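Long-range contacts in chloramphenicol acetyltransferase (Aliivibrio fischeri, PDB 6PXA), which probably transfers the acetyl group of acetyl-CoA to the 3-hydroxyl of chloramphenicol, as xenobiotic acetyltransferases of the hexapeptide-repeat family do: residues G28-Y33 with G74-I79; K70-K75 with A119-V124. All coordinates share one frame; numbering follows the deposited sequence.

Contact 1: residues G28-Y33 with G74-I79; sequences GDYSYY and GKFCSI. With TCH (taurocholic acid), chain M.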
loop_
_atom_site.group_PDB
_atom_site.type_symbol
_atom_site.label_atom_id
_atom_site.label_comp_id
_atom_site.label_asym_id
_atom_site.label_seq_id
_atom_site.Cartn_x
_atom_site.Cartn_y
_atom_site.Cartn_z
ATOM N N GLY B 28 -23.366 10.660 5.069
ATOM C CA GLY B 28 -24.029 11.944 5.171
ATOM C C GLY B 28 -23.800 12.865 3.970
ATOM O O GLY B 28 -23.022 12.588 3.044
ATOM N N ASP B 29 -24.485 14.010 4.021
ATOM C CA ASP B 29 -24.556 14.906 2.872
ATOM C C ASP B 29 -23.176 15.355 2.406
ATOM O O ASP B 29 -22.276 15.604 3.218
ATOM C CB ASP B 29 -25.372 16.151 3.204
ATOM C CG ASP B 29 -26.786 15.843 3.638
ATOM O OD1 ASP B 29 -27.356 14.840 3.193
ATOM O OD2 ASP B 29 -27.327 16.641 4.409
ATOM N N TYR B 30 -23.037 15.466 1.079
ATOM C CA TYR B 30 -21.915 16.077 0.357
ATOM C C TYR B 30 -20.649 15.227 0.354
ATOM O O TYR B 30 -19.825 15.369 -0.548
ATOM C CB TYR B 30 -21.652 17.491 0.898
ATOM C CG TYR B 30 -22.842 18.413 0.629
ATOM C CD1 TYR B 30 -23.083 18.897 -0.647
ATOM C CD2 TYR B 30 -23.728 18.759 1.635
ATOM C CE1 TYR B 30 -24.161 19.706 -0.918
ATOM C CE2 TYR B 30 -24.826 19.583 1.381
ATOM C CZ TYR B 30 -25.036 20.051 0.098
ATOM O OH TYR B 30 -26.119 20.864 -0.175
ATOM N N SER B 31 -20.494 14.309 1.304
ATOM C CA SER B 31 -19.330 13.430 1.284
ATOM C C SER B 31 -19.204 12.726 -0.063
ATOM O O SER B 31 -20.200 12.264 -0.638
ATOM C CB SER B 31 -19.443 12.414 2.417
ATOM O OG SER B 31 -19.568 13.113 3.628
ATOM N N TYR B 32 -17.965 12.655 -0.570
ATOM C CA TYR B 32 -17.701 12.167 -1.914
ATOM C C TYR B 32 -16.485 11.249 -1.923
ATOM O O TYR B 32 -15.593 11.345 -1.076
ATOM C CB TYR B 32 -17.436 13.327 -2.902
ATOM C CG TYR B 32 -16.097 14.031 -2.684
ATOM C CD1 TYR B 32 -15.994 15.131 -1.833
ATOM C CD2 TYR B 32 -14.940 13.597 -3.326
ATOM C CE1 TYR B 32 -14.785 15.764 -1.624
ATOM C CE2 TYR B 32 -13.719 14.226 -3.115
ATOM C CZ TYR B 32 -13.650 15.314 -2.278
ATOM O OH TYR B 32 -12.451 15.962 -2.063
ATOM N N TYR B 33 -16.427 10.402 -2.947
ATOM C CA TYR B 33 -15.270 9.558 -3.229
ATOM C C TYR B 33 -14.721 9.948 -4.595
ATOM O O TYR B 33 -15.456 9.930 -5.589
ATOM C CB TYR B 33 -15.667 8.074 -3.201
ATOM C CG TYR B 33 -14.586 7.076 -3.605
ATOM C CD1 TYR B 33 -13.363 7.044 -2.950
ATOM C CD2 TYR B 33 -14.805 6.145 -4.621
ATOM C CE1 TYR B 33 -12.365 6.116 -3.302
ATOM C CE2 TYR B 33 -13.799 5.214 -4.982
ATOM C CZ TYR B 33 -12.581 5.219 -4.307
ATOM O OH TYR B 33 -11.559 4.326 -4.626
ATOM N N GLY B 74 -19.786 10.678 8.044
ATOM C CA GLY B 74 -20.457 11.923 8.324
ATOM C C GLY B 74 -20.657 12.753 7.079
ATOM O O GLY B 74 -20.667 12.255 5.952
ATOM N N LYS B 75 -20.881 14.042 7.310
ATOM C CA LYS B 75 -21.082 15.022 6.259
ATOM C C LYS B 75 -19.760 15.684 5.899
ATOM O O LYS B 75 -18.854 15.795 6.731
ATOM C CB LYS B 75 -22.070 16.092 6.710
ATOM C CG LYS B 75 -23.424 15.548 7.140
ATOM C CD LYS B 75 -24.221 16.628 7.848
ATOM C CE LYS B 75 -25.564 16.139 8.291
ATOM N NZ LYS B 75 -26.349 17.259 8.922
ATOM N N PHE B 76 -19.665 16.132 4.649
ATOM C CA PHE B 76 -18.569 16.990 4.220
ATOM C C PHE B 76 -17.222 16.280 4.299
ATOM O O PHE B 76 -16.196 16.904 4.598
ATOM C CB PHE B 76 -18.552 18.271 5.042
ATOM C CG PHE B 76 -19.722 19.174 4.763
ATOM C CD1 PHE B 76 -19.882 19.747 3.523
ATOM C CD2 PHE B 76 -20.682 19.426 5.732
ATOM C CE1 PHE B 76 -20.968 20.584 3.253
ATOM C CE2 PHE B 76 -21.765 20.271 5.466
ATOM C CZ PHE B 76 -21.906 20.838 4.226
ATOM N N CYS B 77 -17.221 14.975 4.052
ATOM C CA CYS B 77 -15.998 14.194 4.083
ATOM C C CYS B 77 -15.428 14.072 2.681
ATOM O O CYS B 77 -16.162 13.997 1.692
ATOM C CB CYS B 77 -16.231 12.797 4.669
ATOM S SG CYS B 77 -16.527 12.830 6.428
ATOM N N SER B 78 -14.110 14.069 2.612
ATOM C CA SER B 78 -13.371 13.975 1.353
ATOM C C SER B 78 -12.602 12.673 1.400
ATOM O O SER B 78 -11.696 12.523 2.224
ATOM C CB SER B 78 -12.416 15.158 1.163
ATOM O OG SER B 78 -13.146 16.375 1.082
ATOM N N ILE B 79 -12.971 11.728 0.541
ATOM C CA ILE B 79 -12.364 10.398 0.533
ATOM C C ILE B 79 -11.581 10.224 -0.769
ATOM O O ILE B 79 -12.168 10.134 -1.856
ATOM C CB ILE B 79 -13.410 9.291 0.720
ATOM C CG1 ILE B 79 -14.150 9.495 2.053
ATOM C CG2 ILE B 79 -12.718 7.931 0.669
ATOM C CD1 ILE B 79 -15.093 8.355 2.405
HETATM C C1 TCH M . -7.233 20.167 -10.436
HETATM C C2 TCH M . -8.211 21.019 -11.325
HETATM C C3 TCH M . -8.208 22.508 -10.872
HETATM O O3 TCH M . -9.170 23.194 -11.575
HETATM C C4 TCH M . -8.467 22.688 -9.326
HETATM C C5 TCH M . -7.565 21.788 -8.445
HETATM C C6 TCH M . -7.917 21.931 -6.937
HETATM C C7 TCH M . -9.226 21.145 -6.511
HETATM O O7 TCH M . -10.340 21.808 -7.006
HETATM C C8 TCH M . -9.208 19.685 -7.021
HETATM C C9 TCH M . -8.931 19.651 -8.580
HETATM C C10 TCH M . -7.573 20.298 -8.930
HETATM C C11 TCH M . -9.058 18.198 -9.081
HETATM C C12 TCH M . -10.272 17.515 -8.702
HETATM O O12 TCH M . -11.391 18.008 -9.390
HETATM C C13 TCH M . -10.627 17.702 -7.114
HETATM C C14 TCH M . -10.605 19.015 -6.780
HETATM C C15 TCH M . -10.943 19.010 -5.209
HETATM C C16 TCH M . -11.965 17.985 -5.105
HETATM C C17 TCH M . -12.089 17.346 -6.500
HETATM C C18 TCH M . -9.579 16.904 -6.323
HETATM C C19 TCH M . -6.455 19.571 -8.167
HETATM O O1S TCH M . -20.573 19.616 -5.214
HETATM C C20 TCH M . -12.455 15.940 -6.380
HETATM C C21 TCH M . -12.597 15.178 -7.727
HETATM C C22 TCH M . -13.889 15.994 -5.797
HETATM C C23 TCH M . -14.909 16.526 -6.795
HETATM C C24 TCH M . -16.283 16.594 -6.146
HETATM N N24 TCH M . -16.619 17.722 -5.315
HETATM O O24 TCH M . -17.059 15.727 -6.308
HETATM C C25 TCH M . -17.928 17.814 -4.694
HETATM C C26 TCH M . -18.000 19.184 -4.046
HETATM S S26 TCH M . -19.732 19.659 -3.795
HETATM O O2S TCH M . -20.359 18.519 -2.780
HETATM O O3S TCH M . -19.711 21.174 -3.141
#
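Tyr32 and Ile79 bury more area than any other residues of this contact, and they meet through backbone and ring at once. Ile79 N donates to Tyr32 O over 3.1 Å, and the same nitrogen lies over one face of the Tyr32 ring. With chi1 71°, CG of Tyr32 stands between the backbone N and the carbonyl carbon, and the ring comes back over the partner strand, between Ile79 N and the ligand. The opposite face of the ring receives taurocholate, whose C22 comes to 3.2 Å from Tyr32 CE2. Ser78 CA adds an off-centre CH-pi contact to the ring, 29° from its normal. Parallel pairing of Tyr32 with Ser78 and Tyr33 with Ile79 is completed by a bond from Tyr32 N to Cys77 O. On the other side of the sheet, Ile79 CG2 packs against Tyr33 CD1 at 3.8 Å, the two side chains crossing at about a right angle.

Phe76 sits in the turn region, where its N binds Asp29 O at 3.0 Å. Its ring lies almost parallel to that of Tyr30 (planes at 6°) but slid aside, so overlap is slight; Phe76 CE1 touches Tyr30 CD2. Ser31 OG reaches into the turn of 74-77, giving its proton to Gly74 O at 2.7 Å and accepting from Cys77 N at 3.0 Å. Ser31 ends a type II turn that begins at Gly28.

Such stacked turns and short parallel strands are the coils of a left-handed beta-helix. Strand 32-34 lies between strands 14-15 and 78-80, and helix 193-198 touches both Tyr30 and Phe76. Phe108 of the second subunit meets the Tyr30 ring, and Phe101 of that subunit meets Phe76 edge-to-face; Tyr30, Phe101 and Phe108 are taurocholate-pocket residues.

Contact 2: residues K70-K75 with A119-V124; sequences KLRIGK and AGDTIV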
loop_
_atom_site.group_PDB
_atom_site.type_symbol
_atom_site.label_atom_id
_atom_site.label_comp_id
_atom_site.label_asym_id
_atom_site.label_seq_id
_atom_site.Cartn_x
_atom_site.Cartn_y
_atom_site.Cartn_z
ATOM N N LYS B 70 -21.273 -1.934 11.090
ATOM C CA LYS B 70 -21.722 -0.985 10.089
ATOM C C LYS B 70 -20.639 0.068 9.858
ATOM O O LYS B 70 -19.783 0.314 10.714
ATOM C CB LYS B 70 -23.043 -0.333 10.507
ATOM C CG LYS B 70 -24.263 -1.279 10.399
ATOM C CD LYS B 70 -25.531 -0.680 10.954
ATOM C CE LYS B 70 -26.511 -1.822 11.318
ATOM N NZ LYS B 70 -27.748 -1.361 12.018
ATOM N N LEU B 71 -20.687 0.688 8.681
ATOM C CA LEU B 71 -19.779 1.770 8.306
ATOM C C LEU B 71 -20.592 3.064 8.245
ATOM O O LEU B 71 -21.498 3.197 7.421
ATOM C CB LEU B 71 -19.100 1.474 6.966
ATOM C CG LEU B 71 -18.392 2.685 6.343
ATOM C CD1 LEU B 71 -17.242 3.145 7.226
ATOM C CD2 LEU B 71 -17.929 2.412 4.916
ATOM N N ARG B 72 -20.278 4.017 9.118
ATOM C CA ARG B 72 -21.020 5.268 9.182
ATOM C C ARG B 72 -20.069 6.420 8.878
ATOM O O ARG B 72 -19.032 6.565 9.534
ATOM C CB ARG B 72 -21.682 5.445 10.551
ATOM C CG ARG B 72 -22.406 4.226 11.066
ATOM C CD ARG B 72 -23.264 4.635 12.284
ATOM N NE ARG B 72 -23.014 3.821 13.472
ATOM C CZ ARG B 72 -22.998 4.302 14.721
ATOM N NH1 ARG B 72 -22.764 3.493 15.748
ATOM N NH2 ARG B 72 -23.191 5.597 14.948
ATOM N N ILE B 73 -20.421 7.231 7.880
ATOM C CA ILE B 73 -19.599 8.348 7.428
ATOM C C ILE B 73 -20.424 9.625 7.542
ATOM O O ILE B 73 -21.625 9.636 7.235
ATOM C CB ILE B 73 -19.103 8.127 5.986
ATOM C CG1 ILE B 73 -18.130 6.941 5.937
ATOM C CG2 ILE B 73 -18.443 9.377 5.452
ATOM C CD1 ILE B 73 -17.840 6.415 4.527
ATOM N N GLY B 74 -19.786 10.678 8.044
ATOM C CA GLY B 74 -20.457 11.923 8.324
ATOM C C GLY B 74 -20.657 12.753 7.079
ATOM O O GLY B 74 -20.667 12.255 5.952
ATOM N N LYS B 75 -20.881 14.042 7.310
ATOM C CA LYS B 75 -21.082 15.022 6.259
ATOM C C LYS B 75 -19.760 15.684 5.899
ATOM O O LYS B 75 -18.854 15.795 6.731
ATOM C CB LYS B 75 -22.070 16.092 6.710
ATOM C CG LYS B 75 -23.424 15.548 7.140
ATOM C CD LYS B 75 -24.221 16.628 7.848
ATOM C CE LYS B 75 -25.564 16.139 8.291
ATOM N NZ LYS B 75 -26.349 17.259 8.922
ATOM N N ALA B 119 -16.226 -6.146 15.665
ATOM C CA ALA B 119 -15.321 -5.139 16.180
ATOM C C ALA B 119 -16.043 -3.853 16.528
ATOM O O ALA B 119 -15.422 -2.938 17.080
ATOM C CB ALA B 119 -14.219 -4.844 15.156
ATOM N N GLY B 120 -17.337 -3.774 16.238
ATOM C CA GLY B 120 -18.078 -2.543 16.367
ATOM C C GLY B 120 -18.037 -1.761 15.076
ATOM O O GLY B 120 -17.242 -2.030 14.163
ATOM N N ASP B 121 -18.894 -0.746 15.009
ATOM C CA ASP B 121 -19.004 0.065 13.802
ATOM C C ASP B 121 -17.722 0.851 13.506
ATOM O O ASP B 121 -16.995 1.274 14.410
ATOM C CB ASP B 121 -20.158 1.063 13.933
ATOM C CG ASP B 121 -21.538 0.391 13.918
ATOM O OD1 ASP B 121 -21.644 -0.852 13.715
ATOM O OD2 ASP B 121 -22.539 1.137 14.079
ATOM N N THR B 122 -17.466 1.056 12.221
ATOM C CA THR B 122 -16.467 2.023 11.766
ATOM C C THR B 122 -17.183 3.353 11.564
ATOM O O THR B 122 -18.138 3.437 10.784
ATOM C CB THR B 122 -15.784 1.564 10.485
ATOM O OG1 THR B 122 -15.068 0.355 10.760
ATOM C CG2 THR B 122 -14.781 2.603 10.010
ATOM N N ILE B 123 -16.763 4.371 12.306
ATOM C CA ILE B 123 -17.403 5.672 12.273
ATOM C C ILE B 123 -16.381 6.682 11.793
ATOM O O ILE B 123 -15.306 6.807 12.391
ATOM C CB ILE B 123 -17.945 6.067 13.649
ATOM C CG1 ILE B 123 -18.872 4.973 14.177
ATOM C CG2 ILE B 123 -18.694 7.378 13.545
ATOM C CD1 ILE B 123 -19.374 5.210 15.589
ATOM N N VAL B 124 -16.731 7.414 10.741
ATOM C CA VAL B 124 -15.998 8.600 10.312
ATOM C C VAL B 124 -16.881 9.818 10.574
ATOM O O VAL B 124 -18.026 9.886 10.101
ATOM C CB VAL B 124 -15.574 8.506 8.840
ATOM C CG1 VAL B 124 -14.763 9.749 8.452
ATOM C CG2 VAL B 124 -14.737 7.245 8.614
#
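Asp121 holds Arg72 and the backbone of Lys70 at the start of two parallel strands, 71-73 and 122-124, which belong to successive coils of the left-handed beta-helix. The guanidinium grips side-on: NE and NH1 of Arg72 both donate to Asp121 OD2, NE at 2.8 Å and NH1 at 2.9 Å. That oxygen lies in the guanidinium plane, and the two N-H groups reach it on the anti side, somewhat tilted out of the carboxylate plane; the guanidinium and carboxylate planes stand 87° apart. A bend at chi3 (-127°) turns NE of Arg72 toward the acid. The other oxygen, Asp121 OD1, takes the N-H of Lys70 at 2.9 Å, approached from above the carboxylate plane. One side chain thus ties a charged group and a main-chain N-H of the neighbouring coil.

Beyond Asp121 the backbones run on in register, their strand axes only 5° apart. Thr122 N donates to Lys70 O, Arg72 N to Thr122 O, and Val124 N to Arg72 O, the last at 2.7 Å. Gly74 N closes the series with a weak bond to Val124 O.

Side chains of like position then stack from coil to coil. Ile73 lies alongside Val124, with Ile73 CG1 4.2 Å from Val124 CB; Phe85 of strand 84-86 touches Leu71 and Val124 on this buried face. On the face of Arg72 and Ile123, the isoleucine extends beside the arginine, and its CD1 rests 3.6 Å above the guanidinium plane, displaced toward the rim and 3.8 Å from Arg72 CZ.

The two contacts have centres about 12 Å apart and share Gly74 and Lys75, where strand 71-73 gives way to the turn preceding strand 78-80. Along the chain, 28-33 comes first, then 70-79 as the common middle, then 119-124. Contact 2 lies in the parallel sheet of strands 25-27, 71-73, 122-124 and 141-142; contact 1 lies in the adjoining sheet containing 32-34 and 78-80. Residues 70-79 therefore turn a corner of the beta-helix, pairing with an earlier coil in contact 1 and a later one in contact 2. Inside, Ile79 CD1 meets Ile73 CD1 at 4.0 Å, joining the two sheets. Contact 1 holds taurocholate-pocket residues (Tyr30, Tyr32), whereas the Ile73 side chain in contact 2 is about 12 Å from a bound taurocholate.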